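Local coordinates for protein N5-carboxyaminoimidazole ribonucleotide synthetase (Bacillus anthracis, PDB 3R5H) that probably uses ATP to carboxylate 5-aminoimidazole ribonucleotide (AIR) to N5-carboxyaminoimidazole ribonucleotide in purine biosynthesis, at residues G22-R27 against H342-E347; V79-E84 against L275-H280; H219-L224 against E382-G387; N320-H325 against Q352-H357. All blocks are in the same frame, centred on the assembly; numbering follows the deposited sequence.

Contact 1: residues G22-R27 against H342-E347; sequences GGQLGR and HLYGKE. With AIR (5-aminoimidazole ribonucleotide), chain D.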
# COMPACT_ATOMS: atom_id res chain seq x y z
N GLY A 22 1.27 -9.35 -17.03
CA GLY A 22 0.21 -8.68 -16.27
C GLY A 22 -0.43 -9.53 -15.17
O GLY A 22 -1.59 -9.32 -14.83
N GLY A 23 0.32 -10.47 -14.61
CA GLY A 23 -0.14 -11.23 -13.45
C GLY A 23 -0.11 -10.37 -12.18
O GLY A 23 -0.01 -9.14 -12.25
N GLN A 24 -0.20 -11.03 -11.03
CA GLN A 24 -0.30 -10.36 -9.74
C GLN A 24 0.97 -9.61 -9.34
O GLN A 24 0.88 -8.57 -8.72
CB GLN A 24 -0.71 -11.35 -8.64
CG GLN A 24 0.29 -12.43 -8.28
CD GLN A 24 0.15 -13.71 -9.13
OE1 GLN A 24 -0.49 -13.73 -10.19
NE2 GLN A 24 0.76 -14.79 -8.64
N LEU A 25 2.14 -10.12 -9.73
CA LEU A 25 3.40 -9.40 -9.48
C LEU A 25 3.41 -8.04 -10.18
O LEU A 25 3.68 -7.01 -9.53
CB LEU A 25 4.62 -10.25 -9.86
CG LEU A 25 4.60 -11.68 -9.29
CD1 LEU A 25 5.86 -12.43 -9.68
CD2 LEU A 25 4.46 -11.67 -7.77
N GLY A 26 3.07 -8.03 -11.47
CA GLY A 26 2.89 -6.77 -12.21
C GLY A 26 1.83 -5.87 -11.60
O GLY A 26 2.00 -4.66 -11.52
N ARG A 27 0.74 -6.45 -11.15
CA ARG A 27 -0.32 -5.66 -10.51
C ARG A 27 0.17 -4.94 -9.24
O ARG A 27 -0.07 -3.76 -9.05
CB ARG A 27 -1.53 -6.55 -10.20
CG ARG A 27 -2.69 -5.84 -9.46
CD ARG A 27 -3.70 -6.86 -9.04
NE ARG A 27 -4.81 -6.33 -8.24
CZ ARG A 27 -5.99 -5.94 -8.72
NH1 ARG A 27 -6.23 -5.94 -10.04
NH2 ARG A 27 -6.94 -5.53 -7.89
N HIS A 342 -5.25 -9.64 0.46
CA HIS A 342 -4.89 -9.18 -0.88
C HIS A 342 -5.49 -10.13 -1.90
O HIS A 342 -5.24 -11.33 -1.84
CB HIS A 342 -3.36 -9.09 -1.04
CG HIS A 342 -2.72 -8.11 -0.10
ND1 HIS A 342 -2.32 -6.85 -0.49
CD2 HIS A 342 -2.44 -8.20 1.23
CE1 HIS A 342 -1.82 -6.21 0.55
NE2 HIS A 342 -1.88 -7.01 1.61
N LEU A 343 -6.31 -9.62 -2.80
CA LEU A 343 -6.90 -10.44 -3.87
C LEU A 343 -6.59 -9.79 -5.20
O LEU A 343 -6.66 -8.58 -5.32
CB LEU A 343 -8.40 -10.65 -3.68
CG LEU A 343 -8.78 -11.49 -2.44
CD1 LEU A 343 -10.28 -11.38 -2.13
CD2 LEU A 343 -8.36 -12.97 -2.57
N TYR A 344 -6.22 -10.60 -6.19
CA TYR A 344 -5.56 -10.10 -7.39
C TYR A 344 -6.49 -9.77 -8.56
O TYR A 344 -6.05 -9.27 -9.58
CB TYR A 344 -4.48 -11.09 -7.86
CG TYR A 344 -3.52 -11.59 -6.81
CD1 TYR A 344 -3.12 -12.92 -6.82
CD2 TYR A 344 -2.98 -10.74 -5.83
CE1 TYR A 344 -2.20 -13.41 -5.88
CE2 TYR A 344 -2.08 -11.24 -4.86
CZ TYR A 344 -1.71 -12.57 -4.90
OH TYR A 344 -0.82 -13.08 -3.98
N GLY A 345 -7.78 -10.04 -8.40
CA GLY A 345 -8.73 -9.71 -9.45
C GLY A 345 -8.73 -10.66 -10.63
O GLY A 345 -9.09 -10.27 -11.74
N LYS A 346 -8.31 -11.91 -10.42
CA LYS A 346 -8.30 -12.88 -11.51
C LYS A 346 -9.73 -13.32 -11.86
O LYS A 346 -10.54 -13.57 -10.97
CB LYS A 346 -7.40 -14.08 -11.21
CG LYS A 346 -5.93 -13.81 -11.47
CD LYS A 346 -5.01 -14.85 -10.85
CE LYS A 346 -3.54 -14.54 -11.14
NZ LYS A 346 -2.58 -15.59 -10.67
N GLU A 347 -10.03 -13.34 -13.16
CA GLU A 347 -11.37 -13.65 -13.66
C GLU A 347 -11.71 -15.10 -13.41
O GLU A 347 -12.70 -15.43 -12.75
CB GLU A 347 -11.43 -13.39 -15.17
CG GLU A 347 -11.90 -12.01 -15.57
CD GLU A 347 -12.44 -12.00 -16.99
OE1 GLU A 347 -12.12 -11.06 -17.75
OE2 GLU A 347 -13.20 -12.93 -17.36
N1 AIR D . 4.59 -15.42 -11.70
C2 AIR D . 5.56 -15.15 -12.60
N3 AIR D . 6.59 -16.03 -12.45
C4 AIR D . 6.30 -16.88 -11.44
C5 AIR D . 5.06 -16.45 -11.01
N6 AIR D . 4.38 -17.03 -9.99
C1' AIR D . 3.29 -14.72 -11.50
C2' AIR D . 3.16 -13.59 -12.50
C3' AIR D . 2.38 -14.25 -13.63
C4' AIR D . 1.38 -15.08 -12.85
O4' AIR D . 2.17 -15.58 -11.76
O2' AIR D . 2.42 -12.55 -11.85
O3' AIR D . 1.75 -13.34 -14.54
C5' AIR D . 0.76 -16.20 -13.67
O5' AIR D . -0.49 -16.51 -13.06
P AIR D . -1.70 -17.21 -13.87
O6 AIR D . -1.06 -18.48 -14.41
O7 AIR D . -2.08 -16.22 -14.95
O8 AIR D . -2.75 -17.42 -12.82
O HOH W 1 -4.18 -6.90 -5.50
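L343 enters through its carbonyl: a water bridges L343 O to R27 NE, accepting a hydrogen bond from R27 NE and lying at the edge of the guanidinium in its plane. Y344 then does two jobs. Its carbonyl oxygen sits over one face of the R27 guanidinium without a hydrogen bond, the nearest nitrogen, R27 NH1, being 3.4 Å from Y344 O. Its ring takes Q24 against one face: Q24 CB lies 3.5 Å from the ring centroid in a CH-pi contact, and the Q24 amide runs nearly parallel to the ring. R27's extended chain carries NH2 to the backbone O of K34 of the second subunit. G345 N lies over the same guanidinium face as Y344 O. The K346 chain is fully stretched beyond CG and places NZ 2.8 Å from Q24 OE1, coming from above the carbonyl plane, while the same ammonium donates to AIR O8 at 2.8 Å and to K354 O. On the helix side, L25 N binds AIR O2' at 3.2 Å. Three acceptors would hold K346 NZ in place, and its charge probably helps offset the phosphate, with Q24 steadying it from the Rossmann-like side.

Contact 2: residues V79-E84 against L275-H280; sequences VTYEFE and LAPRPH. With AIR (5-aminoimidazole ribonucleotide), chain D.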
# COMPACT_ATOMS: atom_id res chain seq x y z
N VAL A 79 11.34 0.06 -18.65
CA VAL A 79 10.67 -1.23 -18.80
C VAL A 79 11.20 -2.21 -17.79
O VAL A 79 12.41 -2.24 -17.51
CB VAL A 79 10.84 -1.82 -20.21
CG1 VAL A 79 10.20 -3.21 -20.27
CG2 VAL A 79 10.21 -0.89 -21.26
N THR A 80 10.29 -3.00 -17.23
CA THR A 80 10.62 -4.11 -16.36
C THR A 80 9.72 -5.28 -16.74
O THR A 80 8.83 -5.15 -17.57
CB THR A 80 10.46 -3.73 -14.85
OG1 THR A 80 10.86 -4.83 -14.02
CG2 THR A 80 9.02 -3.35 -14.54
N TYR A 81 9.95 -6.41 -16.11
CA TYR A 81 9.23 -7.62 -16.43
C TYR A 81 8.81 -8.29 -15.13
O TYR A 81 9.49 -8.15 -14.11
CB TYR A 81 10.14 -8.55 -17.27
CG TYR A 81 11.39 -8.94 -16.54
CD1 TYR A 81 12.58 -8.23 -16.71
CD2 TYR A 81 11.38 -10.01 -15.64
CE1 TYR A 81 13.73 -8.59 -16.02
CE2 TYR A 81 12.52 -10.37 -14.94
CZ TYR A 81 13.68 -9.66 -15.12
OH TYR A 81 14.79 -10.04 -14.42
N GLU A 82 7.68 -8.99 -15.17
CA GLU A 82 7.40 -10.05 -14.21
C GLU A 82 7.51 -11.45 -14.87
O GLU A 82 7.78 -12.46 -14.22
CB GLU A 82 6.01 -9.85 -13.58
CG GLU A 82 4.88 -9.79 -14.58
CD GLU A 82 3.66 -10.62 -14.17
OE1 GLU A 82 3.19 -10.47 -13.03
OE2 GLU A 82 3.17 -11.39 -15.02
N PHE A 83 7.29 -11.50 -16.18
CA PHE A 83 7.44 -12.74 -16.91
C PHE A 83 8.93 -12.93 -17.20
O PHE A 83 9.58 -12.04 -17.75
CB PHE A 83 6.62 -12.69 -18.20
CG PHE A 83 6.76 -13.92 -19.06
CD1 PHE A 83 7.44 -13.85 -20.27
CD2 PHE A 83 6.22 -15.14 -18.65
CE1 PHE A 83 7.58 -14.99 -21.09
CE2 PHE A 83 6.36 -16.30 -19.47
CZ PHE A 83 7.03 -16.22 -20.68
N GLU A 84 9.46 -14.08 -16.80
CA GLU A 84 10.88 -14.39 -16.94
C GLU A 84 11.29 -14.94 -18.30
O GLU A 84 12.39 -14.67 -18.77
CB GLU A 84 11.29 -15.40 -15.88
CG GLU A 84 11.57 -14.78 -14.54
CD GLU A 84 11.30 -15.74 -13.42
OE1 GLU A 84 12.25 -16.08 -12.71
OE2 GLU A 84 10.13 -16.16 -13.27
N LEU A 275 17.11 -19.03 -7.59
CA LEU A 275 17.03 -17.60 -7.68
C LEU A 275 15.88 -17.20 -8.59
O LEU A 275 15.58 -17.91 -9.57
CB LEU A 275 18.34 -17.02 -8.23
CG LEU A 275 19.65 -17.47 -7.60
CD1 LEU A 275 20.86 -16.84 -8.32
CD2 LEU A 275 19.66 -17.12 -6.10
N ALA A 276 15.25 -16.08 -8.26
CA ALA A 276 14.24 -15.47 -9.12
C ALA A 276 14.54 -13.98 -9.20
O ALA A 276 14.55 -13.29 -8.17
CB ALA A 276 12.82 -15.72 -8.57
N PRO A 277 14.83 -13.48 -10.41
CA PRO A 277 15.21 -12.06 -10.62
C PRO A 277 13.98 -11.13 -10.74
O PRO A 277 13.80 -10.44 -11.74
CB PRO A 277 16.02 -12.10 -11.92
CG PRO A 277 15.45 -13.28 -12.69
CD PRO A 277 14.84 -14.25 -11.68
N ARG A 278 13.16 -11.12 -9.69
CA ARG A 278 11.88 -10.44 -9.70
C ARG A 278 11.30 -10.50 -8.30
O ARG A 278 11.73 -11.34 -7.51
CB ARG A 278 10.90 -11.16 -10.67
CG ARG A 278 10.81 -12.66 -10.48
CD ARG A 278 9.55 -13.26 -11.09
NE ARG A 278 9.54 -14.72 -10.92
CZ ARG A 278 9.04 -15.37 -9.87
NH1 ARG A 278 8.49 -14.71 -8.84
NH2 ARG A 278 9.09 -16.69 -9.84
N PRO A 279 10.31 -9.64 -8.01
CA PRO A 279 9.50 -9.83 -6.81
C PRO A 279 8.96 -11.26 -6.78
O PRO A 279 8.68 -11.85 -7.84
CB PRO A 279 8.35 -8.84 -7.00
CG PRO A 279 8.90 -7.77 -7.86
CD PRO A 279 9.93 -8.42 -8.75
N HIS A 280 8.81 -11.79 -5.57
CA HIS A 280 8.56 -13.22 -5.37
C HIS A 280 7.46 -13.47 -4.34
O HIS A 280 7.24 -12.68 -3.44
CB HIS A 280 9.88 -13.87 -4.93
CG HIS A 280 9.85 -15.36 -4.88
ND1 HIS A 280 9.57 -16.06 -3.73
CD2 HIS A 280 10.11 -16.29 -5.84
CE1 HIS A 280 9.64 -17.36 -3.98
NE2 HIS A 280 9.96 -17.52 -5.25
N1 AIR D . 4.59 -15.42 -11.70
C2 AIR D . 5.56 -15.15 -12.60
N3 AIR D . 6.59 -16.03 -12.45
C4 AIR D . 6.30 -16.88 -11.44
C5 AIR D . 5.06 -16.45 -11.01
N6 AIR D . 4.38 -17.03 -9.99
C1' AIR D . 3.29 -14.72 -11.50
C2' AIR D . 3.16 -13.59 -12.50
C3' AIR D . 2.38 -14.25 -13.63
C4' AIR D . 1.38 -15.08 -12.85
O4' AIR D . 2.17 -15.58 -11.76
O2' AIR D . 2.42 -12.55 -11.85
O3' AIR D . 1.75 -13.34 -14.54
C5' AIR D . 0.76 -16.20 -13.67
O5' AIR D . -0.49 -16.51 -13.06
P AIR D . -1.70 -17.21 -13.87
O6 AIR D . -1.06 -18.48 -14.41
O7 AIR D . -2.08 -16.22 -14.95
O8 AIR D . -2.75 -17.42 -12.82
O HOH W 2 11.69 -8.36 -12.44
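R278 lays one face of its guanidinium against the imidazole of AIR, with AIR C4 3.2 Å from R278 NH2, and meets E84 at its edge. Its CG sits between the backbone N and the carbonyl carbon (chi1 50°), and the extended chain beyond carries the guanidinium to both. The bond from R278 NE to E84 OE2 is 2.8 Å long and fairly straight at 161°, forming a salt bridge. It is in the guanidinium plane but arrives from above the carboxylate, so the two flat groups stand almost perpendicular. A276 CB backs the opposite face, over its centre, so the guanidinium is held flat between methyl and base; R278 NH1 bonds to P279 O at 3.0 Å. The other oxygen, E84 OE1, rests 3.3 Å from P277 CD. P277 centres an inverse gamma turn after strand 270-276 of the ATP-grasp sheet, while 79-84 runs out of the end of strand 78-81, at one edge of the parallel Rossmann-like sheet, so this part of the AIR site is built where the two domains meet. P277 O takes a weak hydrogen bond from Y81 OH at 2.9 Å, and a water is within hydrogen-bonding distance of Y81 O and P277 O. E82 receives both ribose hydroxyls, O2' at OE1 and O3' at OE2, at doubtfully short lengths. G26 N and G23 N donate to the same carboxylate.

Contact 3: residues H219-L224 against E382-G387; sequences HVNNIL and EQLLEG. With ADP (adenosine-5'-diphosphate), chain C.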
# COMPACT_ATOMS: atom_id res chain seq x y z
N HIS A 219 6.04 -25.14 1.96
CA HIS A 219 5.44 -25.58 0.70
C HIS A 219 4.55 -26.82 0.92
O HIS A 219 4.89 -27.70 1.69
CB HIS A 219 6.53 -25.91 -0.34
CG HIS A 219 7.37 -24.74 -0.74
ND1 HIS A 219 8.50 -24.36 -0.03
CD2 HIS A 219 7.24 -23.85 -1.75
CE1 HIS A 219 9.02 -23.29 -0.60
NE2 HIS A 219 8.28 -22.95 -1.63
N VAL A 220 3.42 -26.88 0.21
CA VAL A 220 2.50 -28.03 0.21
C VAL A 220 2.13 -28.31 -1.25
O VAL A 220 1.64 -27.43 -1.95
CB VAL A 220 1.18 -27.73 1.03
CG1 VAL A 220 0.18 -28.84 0.87
CG2 VAL A 220 1.45 -27.47 2.51
N ASN A 221 2.39 -29.54 -1.72
CA ASN A 221 2.25 -29.90 -3.14
C ASN A 221 3.18 -29.12 -4.05
O ASN A 221 2.82 -28.88 -5.19
CB ASN A 221 0.83 -29.64 -3.66
CG ASN A 221 -0.16 -30.67 -3.21
OD1 ASN A 221 0.22 -31.81 -2.89
ND2 ASN A 221 -1.44 -30.28 -3.18
N ASN A 222 4.34 -28.72 -3.55
CA ASN A 222 5.26 -27.88 -4.32
C ASN A 222 4.68 -26.50 -4.68
O ASN A 222 5.11 -25.85 -5.64
CB ASN A 222 5.74 -28.59 -5.60
CG ASN A 222 7.13 -28.14 -6.03
OD1 ASN A 222 7.92 -27.64 -5.21
ND2 ASN A 222 7.44 -28.31 -7.31
N ILE A 223 3.69 -26.08 -3.90
CA ILE A 223 3.20 -24.71 -3.96
C ILE A 223 3.41 -24.07 -2.61
O ILE A 223 3.09 -24.66 -1.57
CB ILE A 223 1.71 -24.64 -4.36
CG1 ILE A 223 1.48 -25.35 -5.70
CG2 ILE A 223 1.26 -23.17 -4.47
CD1 ILE A 223 -0.01 -25.67 -5.99
N LEU A 224 3.93 -22.84 -2.62
CA LEU A 224 4.08 -22.06 -1.41
C LEU A 224 2.73 -21.94 -0.70
O LEU A 224 1.74 -21.50 -1.31
CB LEU A 224 4.64 -20.67 -1.73
CG LEU A 224 4.89 -19.78 -0.51
CD1 LEU A 224 5.88 -20.44 0.48
CD2 LEU A 224 5.37 -18.36 -0.90
N GLU A 382 -3.02 -28.14 5.88
CA GLU A 382 -2.61 -28.56 7.23
C GLU A 382 -2.63 -30.08 7.39
O GLU A 382 -1.78 -30.64 8.10
CB GLU A 382 -3.49 -27.91 8.29
CG GLU A 382 -3.23 -26.42 8.51
CD GLU A 382 -1.87 -26.13 9.18
OE1 GLU A 382 -1.29 -25.05 8.90
OE2 GLU A 382 -1.39 -26.97 9.97
N GLN A 383 -3.59 -30.73 6.73
CA GLN A 383 -3.68 -32.19 6.74
C GLN A 383 -2.57 -32.83 5.91
O GLN A 383 -1.99 -33.85 6.31
CB GLN A 383 -5.05 -32.66 6.22
CG GLN A 383 -5.25 -34.19 6.18
CD GLN A 383 -5.15 -34.86 7.56
OE1 GLN A 383 -4.34 -35.78 7.76
NE2 GLN A 383 -5.97 -34.41 8.50
N LEU A 384 -2.27 -32.23 4.76
CA LEU A 384 -1.17 -32.70 3.95
C LEU A 384 0.18 -32.55 4.68
O LEU A 384 1.10 -33.31 4.42
CB LEU A 384 -1.15 -32.01 2.58
CG LEU A 384 -2.12 -32.53 1.50
CD1 LEU A 384 -2.21 -31.57 0.32
CD2 LEU A 384 -1.74 -33.92 1.00
N LEU A 385 0.27 -31.60 5.61
CA LEU A 385 1.50 -31.39 6.38
C LEU A 385 1.74 -32.45 7.47
O LEU A 385 2.42 -32.21 8.46
CB LEU A 385 1.58 -29.96 6.94
CG LEU A 385 1.94 -28.90 5.89
CD1 LEU A 385 1.52 -27.51 6.32
CD2 LEU A 385 3.44 -28.93 5.52
N GLU A 386 1.18 -33.64 7.24
CA GLU A 386 1.48 -34.86 8.00
C GLU A 386 1.14 -36.06 7.11
O GLU A 386 0.00 -36.16 6.66
CB GLU A 386 0.73 -34.90 9.33
CG GLU A 386 -0.62 -34.18 9.33
CD GLU A 386 -0.84 -33.33 10.57
OE1 GLU A 386 0.15 -32.78 11.11
OE2 GLU A 386 -2.01 -33.19 11.00
N GLY A 387 2.09 -36.97 6.85
CA GLY A 387 3.36 -37.10 7.57
C GLY A 387 4.35 -35.95 7.53
O GLY A 387 4.61 -35.37 6.46
PB ADP C . 10.56 -25.80 -7.98
O1B ADP C . 9.91 -26.44 -9.17
O2B ADP C . 11.19 -24.49 -8.35
O3B ADP C . 9.70 -25.74 -6.74
PA ADP C . 12.66 -26.87 -6.30
O1A ADP C . 12.27 -25.73 -5.40
O2A ADP C . 14.09 -27.00 -6.76
O3A ADP C . 11.74 -26.84 -7.63
O5' ADP C . 12.29 -28.25 -5.57
C5' ADP C . 10.98 -28.44 -5.03
C4' ADP C . 11.08 -28.95 -3.60
O4' ADP C . 11.78 -30.21 -3.58
C3' ADP C . 11.87 -28.02 -2.70
O3' ADP C . 11.02 -27.09 -2.03
C2' ADP C . 12.52 -28.96 -1.71
O2' ADP C . 11.59 -29.23 -0.65
C1' ADP C . 12.69 -30.25 -2.48
N9 ADP C . 14.09 -30.34 -2.98
C8 ADP C . 14.53 -29.95 -4.19
N7 ADP C . 15.86 -30.18 -4.33
C5 ADP C . 16.28 -30.75 -3.19
C6 ADP C . 17.57 -31.25 -2.67
N6 ADP C . 18.71 -31.21 -3.40
N1 ADP C . 17.55 -31.76 -1.40
C2 ADP C . 16.45 -31.82 -0.64
N3 ADP C . 15.26 -31.38 -1.06
C4 ADP C . 15.12 -30.85 -2.30
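V220 spreads its two methyls against two successive leucines at the end of helix 379-384. With CG1 anti to the backbone N (chi1 173°), that methyl meets L384 CD1 at 3.7 Å. V220 CG2, on the other branch, reaches L385 CG, also at 3.7 Å, and lies nearly as close to both of its terminal methyls. The two leucines share one conformation, CG placed beside the backbone N and the chain extended at chi2, yet they approach differently: L384 points at the valine from its CB on, whereas L385, the first residue past the helix, starts off to the flank and brings its branch in. All of these side chains pass each other at oblique angles, with no hydrogen bond between the segments.

N221 adds the outer margin. Its amide crosses the end of L384 at about a right angle, with N221 ND2 3.8 Å from L384 CD1; both residues also touch a crystal neighbour, so their details may owe something to packing. N222 turns the other way: a chi1 of -151° sends its amide to the nucleotide, where N222 OD1 is 3.0 Å from ADP O3B, a close approach of two oxygens that is not a hydrogen bond as modelled. The H219 ring lies between L224 CD1 over one face and ADP O3' over the other, both offset toward the rim.

N221 and N222 both have positive phi, and V220 and I223 exchange backbone hydrogen bonds, V220 N to I223 O at 2.9 Å and I223 N to V220 O at 3.1 Å. This is a type I' beta-turn hairpin, here joining strands 209-220 and 223-229 beside the nucleotide of the ATP-grasp domain and backed by the C-terminal helix.

Contact 4: residues N320-H325 against Q352-H357; sequences NILGEH and QRKMGH. With AIR (5-aminoimidazole ribonucleotide), chain D.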
# COMPACT_ATOMS: atom_id res chain seq x y z
N ASN A 320 -0.99 -18.14 1.30
CA ASN A 320 -1.51 -18.08 -0.06
C ASN A 320 -2.98 -18.47 -0.14
O ASN A 320 -3.44 -19.39 0.52
CB ASN A 320 -0.70 -19.01 -1.00
CG ASN A 320 0.40 -18.28 -1.75
OD1 ASN A 320 0.42 -17.05 -1.82
ND2 ASN A 320 1.32 -19.04 -2.33
N ILE A 321 -3.72 -17.76 -0.98
CA ILE A 321 -5.09 -18.12 -1.28
C ILE A 321 -5.13 -18.69 -2.71
O ILE A 321 -4.94 -17.97 -3.69
CB ILE A 321 -6.02 -16.90 -1.11
CG1 ILE A 321 -5.97 -16.41 0.35
CG2 ILE A 321 -7.47 -17.25 -1.52
CD1 ILE A 321 -6.36 -14.96 0.51
N LEU A 322 -5.37 -19.99 -2.82
CA LEU A 322 -5.49 -20.62 -4.14
C LEU A 322 -6.97 -20.64 -4.53
O LEU A 322 -7.82 -20.28 -3.72
CB LEU A 322 -4.89 -22.02 -4.14
CG LEU A 322 -3.50 -22.23 -3.50
CD1 LEU A 322 -3.07 -23.73 -3.63
CD2 LEU A 322 -2.44 -21.35 -4.14
N GLY A 323 -7.27 -21.03 -5.77
CA GLY A 323 -8.66 -21.15 -6.20
C GLY A 323 -9.48 -22.01 -5.24
O GLY A 323 -10.61 -21.66 -4.90
N GLU A 324 -8.91 -23.13 -4.80
CA GLU A 324 -9.58 -24.02 -3.85
C GLU A 324 -9.92 -23.35 -2.50
O GLU A 324 -10.71 -23.90 -1.73
CB GLU A 324 -8.73 -25.27 -3.60
CG GLU A 324 -7.43 -24.98 -2.86
CD GLU A 324 -6.59 -26.22 -2.59
OE1 GLU A 324 -6.48 -26.62 -1.41
OE2 GLU A 324 -6.03 -26.79 -3.55
N HIS A 325 -9.34 -22.18 -2.22
CA HIS A 325 -9.58 -21.47 -0.95
C HIS A 325 -10.47 -20.25 -1.06
O HIS A 325 -10.85 -19.68 -0.03
CB HIS A 325 -8.26 -21.00 -0.34
CG HIS A 325 -7.26 -22.08 -0.16
ND1 HIS A 325 -6.00 -22.03 -0.71
CD2 HIS A 325 -7.32 -23.26 0.52
CE1 HIS A 325 -5.33 -23.12 -0.38
NE2 HIS A 325 -6.11 -23.88 0.36
N GLN A 352 -5.50 -24.77 -8.12
CA GLN A 352 -4.18 -24.39 -7.59
C GLN A 352 -3.66 -23.05 -8.15
O GLN A 352 -2.48 -22.72 -8.01
CB GLN A 352 -3.18 -25.53 -7.82
CG GLN A 352 -3.56 -26.82 -7.06
CD GLN A 352 -2.55 -27.94 -7.27
OE1 GLN A 352 -2.31 -28.37 -8.40
NE2 GLN A 352 -1.98 -28.43 -6.17
N ARG A 353 -4.54 -22.29 -8.79
CA ARG A 353 -4.19 -20.94 -9.26
C ARG A 353 -4.06 -20.00 -8.06
O ARG A 353 -4.88 -20.05 -7.13
CB ARG A 353 -5.24 -20.43 -10.24
CG ARG A 353 -4.82 -19.20 -11.03
CD ARG A 353 -5.82 -18.85 -12.12
NE ARG A 353 -5.22 -17.94 -13.09
CZ ARG A 353 -5.87 -17.06 -13.85
NH1 ARG A 353 -7.19 -16.93 -13.76
NH2 ARG A 353 -5.20 -16.28 -14.70
N LYS A 354 -3.03 -19.15 -8.06
CA LYS A 354 -2.87 -18.16 -7.00
C LYS A 354 -3.83 -16.98 -7.21
O LYS A 354 -3.69 -16.22 -8.17
CB LYS A 354 -1.41 -17.69 -6.91
CG LYS A 354 -0.44 -18.81 -6.55
CD LYS A 354 1.03 -18.36 -6.58
CE LYS A 354 1.93 -19.58 -6.35
NZ LYS A 354 3.33 -19.26 -6.00
N MET A 355 -4.79 -16.85 -6.29
CA MET A 355 -5.85 -15.84 -6.36
C MET A 355 -5.61 -14.63 -5.46
O MET A 355 -6.19 -13.57 -5.69
CB MET A 355 -7.22 -16.45 -6.01
CG MET A 355 -7.57 -17.70 -6.81
SD MET A 355 -7.57 -17.44 -8.61
CE MET A 355 -9.08 -16.49 -8.75
N GLY A 356 -4.78 -14.82 -4.44
CA GLY A 356 -4.57 -13.81 -3.42
C GLY A 356 -3.64 -14.31 -2.35
O GLY A 356 -3.03 -15.39 -2.47
N HIS A 357 -3.49 -13.51 -1.30
CA HIS A 357 -2.77 -13.91 -0.11
C HIS A 357 -3.26 -13.11 1.08
O HIS A 357 -3.78 -11.99 0.93
CB HIS A 357 -1.24 -13.76 -0.29
CG HIS A 357 -0.76 -12.34 -0.42
ND1 HIS A 357 -0.57 -11.73 -1.64
CD2 HIS A 357 -0.41 -11.43 0.52
CE1 HIS A 357 -0.14 -10.49 -1.45
NE2 HIS A 357 -0.03 -10.28 -0.14
N1 AIR D . 4.59 -15.42 -11.70
C2 AIR D . 5.56 -15.15 -12.60
N3 AIR D . 6.59 -16.03 -12.45
C4 AIR D . 6.30 -16.88 -11.44
C5 AIR D . 5.06 -16.45 -11.01
N6 AIR D . 4.38 -17.03 -9.99
C1' AIR D . 3.29 -14.72 -11.50
C2' AIR D . 3.16 -13.59 -12.50
C3' AIR D . 2.38 -14.25 -13.63
C4' AIR D . 1.38 -15.08 -12.85
O4' AIR D . 2.17 -15.58 -11.76
O2' AIR D . 2.42 -12.55 -11.85
O3' AIR D . 1.75 -13.34 -14.54
C5' AIR D . 0.76 -16.20 -13.67
O5' AIR D . -0.49 -16.51 -13.06
P AIR D . -1.70 -17.21 -13.87
O6 AIR D . -1.06 -18.48 -14.41
O7 AIR D . -2.08 -16.22 -14.95
O8 AIR D . -2.75 -17.42 -12.82
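I321 keeps CG1 beside its own backbone N (chi1 -61°), which carries CD1 across to the H357 backbone, 3.7 Å from H357 C. On the other face of the sheet, L322 and K354 both set CG beside the backbone N and run side by side, with L322 CD2 4.0 Å from K354 CG; N320 shares this face, its ND2 bonded to L224 O, and K354 NZ donates to N281 OD1. R353, with an extended chain, reaches the AIR phosphate, and R353 NH2 gives AIR O7 a nearly straight bond of 3.1 Å. NE also binds O8, at a length short enough to be doubtful. Between the strands I321 N donates to G356 O at 2.9 Å. I321 O in turn receives M355 N at 2.8 Å and G356 N more weakly at 3.2 Å. Beyond, G323 N donates to R353 O at 2.9 Å in the carbonyl plane, and M355 CG packs on that same nitrogen. L322 N donates to H325 ND1, close to the plane of the imidazole ring. Two residues, M355 and G356, facing I321 make a classic beta bulge in an antiparallel pair of the C-terminal domain, next to the AIR phosphate.

Contacts 1, 2 and 4 surround AIR, while contact 3 lies beside ADP. Contact 1 ties helix 24-35 of the preATP-grasp domain to the loop after strand 339-343; contact 2 joins that domain to the ATP-grasp domain. The eight-stranded antiparallel sheet is reached by all four, from strand 270-276 at one edge to 339-343 at the other. Contacts 1 and 4 are the closest, centres 11 Å apart, on neighbouring strands 339-343 and 354-361; the centres of contacts 3 and 4 are 14 Å apart, and they touch through adjacent strands 223-229 and 316-322. Along the chain, contact 2 falls between the segments of contact 1, and contact 4 between those of contact 3. All three domains thus meet around AIR.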